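Local coordinates for putative major capsid protein (Cafeteriavirus-dependent mavirus, PDB 6G44) that probably builds the shell of the marine virophage mavirus as a trimeric double jelly-roll major capsid protein, at residues L398-G401 with L402-D406; T458-A461 with A462-A466. All blocks are in the same frame, centred on the assembly; numbering follows the deposited sequence.

Contact 1. Residues L398-G401 with L402-D406; sequences LANG and LTVAD. With SO4 (sulfate ion), chain P.
With Asn-400 CG set between its backbone N and carbonyl carbon (chi1 64°) and Thr-403 OG1 anti to its carbonyl carbon (chi1 -61°), the two polar groups converge at the N-terminal end of the short helix 401-405 and share one sulfate. This is a helix N-terminus in which Asn-400 holds the N-cap position without its side chain making a capping bond; the amide is turned to the anion instead. Asn-400 ND2 donates to sulfate O1 at 2.9 Å, nearly straight at 161°, and Thr-403 OG1 donates to sulfate O2 at 2.9 Å. The site lies at a subunit interface: Lys-155 of the same chain and Lys-93 and Thr-167 of the second subunit complete it. The ion probably comes from the crystallisation liquor. Asn-400 is also pinned through its amide to Glu-417 and Ile-419, which fixes the rotation of the flat group. Its side chain crosses that of Val-404 at about a right angle, Asn-400 OD1 lying 4.0 Å from Val-404 CG2. The same methyl, Val-404 CG2, also meets Leu-398 CD1 at 4.2 Å, and Tyr-310 touches both residues. The backbone closes the first helical turn: Ala-405 N donates to Gly-401 O at 2.9 Å, while Val-404 N reaches Asn-400 O at 3.4 Å in a weak bond.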
# COMPACT_ATOMS: atom_id res chain seq x y z
N LEU C 398 -22.93 12.00 -9.46
CA LEU C 398 -23.61 10.76 -9.78
C LEU C 398 -22.59 9.68 -10.14
O LEU C 398 -21.81 9.85 -11.11
CB LEU C 398 -24.55 10.99 -10.96
CG LEU C 398 -25.29 9.75 -11.47
CD1 LEU C 398 -26.29 9.22 -10.45
CD2 LEU C 398 -25.94 10.05 -12.82
N ALA C 399 -22.53 8.63 -9.33
CA ALA C 399 -21.50 7.59 -9.44
C ALA C 399 -21.85 6.42 -10.34
O ALA C 399 -20.94 5.69 -10.78
CB ALA C 399 -21.17 7.08 -8.04
N ASN C 400 -23.13 6.20 -10.61
CA ASN C 400 -23.58 5.04 -11.39
C ASN C 400 -24.42 5.46 -12.60
O ASN C 400 -25.57 5.04 -12.78
CB ASN C 400 -24.34 4.02 -10.50
CG ASN C 400 -25.61 4.58 -9.91
OD1 ASN C 400 -25.78 5.79 -9.78
ND2 ASN C 400 -26.52 3.67 -9.52
N GLY C 401 -23.82 6.29 -13.45
CA GLY C 401 -24.52 6.90 -14.57
C GLY C 401 -25.10 5.93 -15.58
O GLY C 401 -26.15 6.22 -16.12
N LEU C 402 -24.45 4.80 -15.83
CA LEU C 402 -25.03 3.83 -16.78
C LEU C 402 -26.34 3.30 -16.29
O LEU C 402 -27.31 3.17 -17.05
CB LEU C 402 -24.13 2.63 -16.99
CG LEU C 402 -23.07 2.68 -18.02
CD1 LEU C 402 -22.28 1.38 -17.88
CD2 LEU C 402 -23.66 2.83 -19.42
N THR C 403 -26.37 2.97 -15.00
CA THR C 403 -27.55 2.40 -14.39
C THR C 403 -28.75 3.32 -14.55
O THR C 403 -29.85 2.86 -14.84
CB THR C 403 -27.24 2.03 -12.90
OG1 THR C 403 -26.18 1.07 -12.86
CG2 THR C 403 -28.44 1.47 -12.22
N VAL C 404 -28.52 4.64 -14.44
CA VAL C 404 -29.53 5.67 -14.54
C VAL C 404 -29.85 6.11 -16.00
O VAL C 404 -30.94 6.62 -16.29
CB VAL C 404 -29.09 6.89 -13.69
CG1 VAL C 404 -30.11 8.00 -13.76
CG2 VAL C 404 -28.84 6.47 -12.24
N ALA C 405 -28.89 5.95 -16.90
CA ALA C 405 -29.08 6.24 -18.32
C ALA C 405 -29.85 5.13 -19.06
O ALA C 405 -30.20 5.32 -20.23
CB ALA C 405 -27.73 6.45 -18.99
N ASP C 406 -30.08 4.01 -18.38
CA ASP C 406 -30.78 2.82 -18.92
C ASP C 406 -32.26 3.12 -19.20
O ASP C 406 -33.00 3.49 -18.27
CB ASP C 406 -30.65 1.70 -17.88
CG ASP C 406 -31.13 0.34 -18.38
OD1 ASP C 406 -31.91 0.25 -19.36
OD2 ASP C 406 -30.70 -0.64 -17.75
S SO4 P . -24.38 0.29 -9.58
O1 SO4 P . -25.71 0.89 -9.33
O2 SO4 P . -23.97 0.51 -10.99
O3 SO4 P . -23.35 0.84 -8.67
O4 SO4 P . -24.55 -1.17 -9.27

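Contact 2. Residues T458-A461 with A462-A466; sequences TPEA and AGTGA
Glu-460 lays its bent side chain over the methyl of Ala-466, across the mouth of a type II beta turn that runs from Ala-461 to Thr-464 and leads into strand 464-482 of the C-terminal jelly-roll. CG stands anti to the carbonyl carbon (chi1 -79°), and the chain bends at chi2, bringing the carboxylate carbon Glu-460 CD within 3.7 Å of Ala-466 CB. This touch is a van der Waals one; the polar end is engaged by neighbours on the strands, OE2 being hydrogen-bonded to Tyr-468 and Gln-341, which should hold the carboxylate in place. Nearer the turn, Glu-460 CB approaches Thr-464 OG1 to 3.5 Å.

The turn is closed by a double grip on one carbonyl oxygen. Thr-464 N donates to Ala-461 O at 3.1 Å, from above the carbonyl plane, 40° out of it. The hydroxyl of the same residue joins from the same face: Thr-464 OG1 donates to Ala-461 O at 2.8 Å, coming in well off the carbonyl direction at a C=O...O angle of 119°. Gly-463, with positive phi, occupies the third position of the turn, as is usual for type II. The second half of the turn already bonds to Asn-305 through the backbones of Gly-463 and Thr-464, and Ala-466 pairs with Cys-303, so strand 464-482 starts out alongside strand 286-305; Asn-305 also donates through its side chain to the carbonyls of Thr-458 and Glu-460. One water links Ala-461 N and Thr-464 OG1, accepting from the first at 2.9 Å and donating to the second at 2.8 Å.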
# COMPACT_ATOMS: atom_id res chain seq x y z
N THR C 458 -26.77 18.86 -3.93
CA THR C 458 -27.38 17.92 -2.99
C THR C 458 -28.09 16.80 -3.76
O THR C 458 -28.49 16.98 -4.92
CB THR C 458 -28.40 18.65 -2.11
OG1 THR C 458 -29.35 19.28 -2.96
CG2 THR C 458 -27.73 19.70 -1.23
N PRO C 459 -28.23 15.63 -3.14
CA PRO C 459 -28.77 14.46 -3.84
C PRO C 459 -30.30 14.31 -3.88
O PRO C 459 -30.77 13.32 -4.45
CB PRO C 459 -28.15 13.31 -3.07
CG PRO C 459 -28.11 13.82 -1.68
CD PRO C 459 -27.72 15.26 -1.80
N GLU C 460 -31.06 15.24 -3.32
CA GLU C 460 -32.51 15.07 -3.29
C GLU C 460 -33.15 15.16 -4.69
O GLU C 460 -32.68 15.87 -5.57
CB GLU C 460 -33.17 16.07 -2.34
CG GLU C 460 -33.08 15.67 -0.87
CD GLU C 460 -31.69 15.84 -0.30
OE1 GLU C 460 -30.97 16.75 -0.74
OE2 GLU C 460 -31.34 15.08 0.62
N ALA C 461 -34.25 14.41 -4.85
CA ALA C 461 -35.01 14.40 -6.08
C ALA C 461 -35.52 15.78 -6.44
O ALA C 461 -35.77 16.64 -5.58
CB ALA C 461 -36.19 13.44 -5.95
N ALA C 462 -35.74 15.98 -7.74
CA ALA C 462 -36.42 17.17 -8.22
C ALA C 462 -37.79 17.24 -7.58
O ALA C 462 -38.48 16.22 -7.45
CB ALA C 462 -36.55 17.14 -9.74
N GLY C 463 -38.16 18.44 -7.17
CA GLY C 463 -39.42 18.66 -6.45
C GLY C 463 -39.44 18.29 -4.98
O GLY C 463 -40.51 18.27 -4.36
N THR C 464 -38.27 17.99 -4.41
CA THR C 464 -38.12 17.70 -2.99
C THR C 464 -36.91 18.50 -2.48
O THR C 464 -36.15 19.07 -3.25
CB THR C 464 -37.91 16.21 -2.70
OG1 THR C 464 -36.58 15.81 -3.08
CG2 THR C 464 -38.91 15.34 -3.46
N GLY C 465 -36.77 18.50 -1.18
CA GLY C 465 -35.64 19.15 -0.54
C GLY C 465 -35.36 18.58 0.82
O GLY C 465 -36.05 17.67 1.28
N ALA C 466 -34.34 19.14 1.46
CA ALA C 466 -33.92 18.72 2.78
C ALA C 466 -33.01 19.78 3.35
O ALA C 466 -32.49 20.60 2.62
CB ALA C 466 -33.21 17.40 2.73
O HOH W 1 -35.62 13.21 -2.54

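How the contacts relate
Both contacts belong to the C-terminal half of the double jelly-roll, in the V20-type C-terminal domain of the capsid protein, on the same side of the chain's centre. Contact 1 comes first along the chain, in the helical excursion between strands 366-369 and 425-428; contact 2 follows at the loop that carries the chain from strand 448-457 of the four-stranded sheet to strand 464-482 of the five-stranded one. The centres of contact 1 and contact 2 are about 18 Å apart. The nearest atoms of contact 1 and contact 2 are about 8 Å apart, without touching. Their surroundings differ: contact 1 is buried against the second subunit and takes part in trimer packing, whereas contact 2 lies at the surface with no other chain of the assembly upon it.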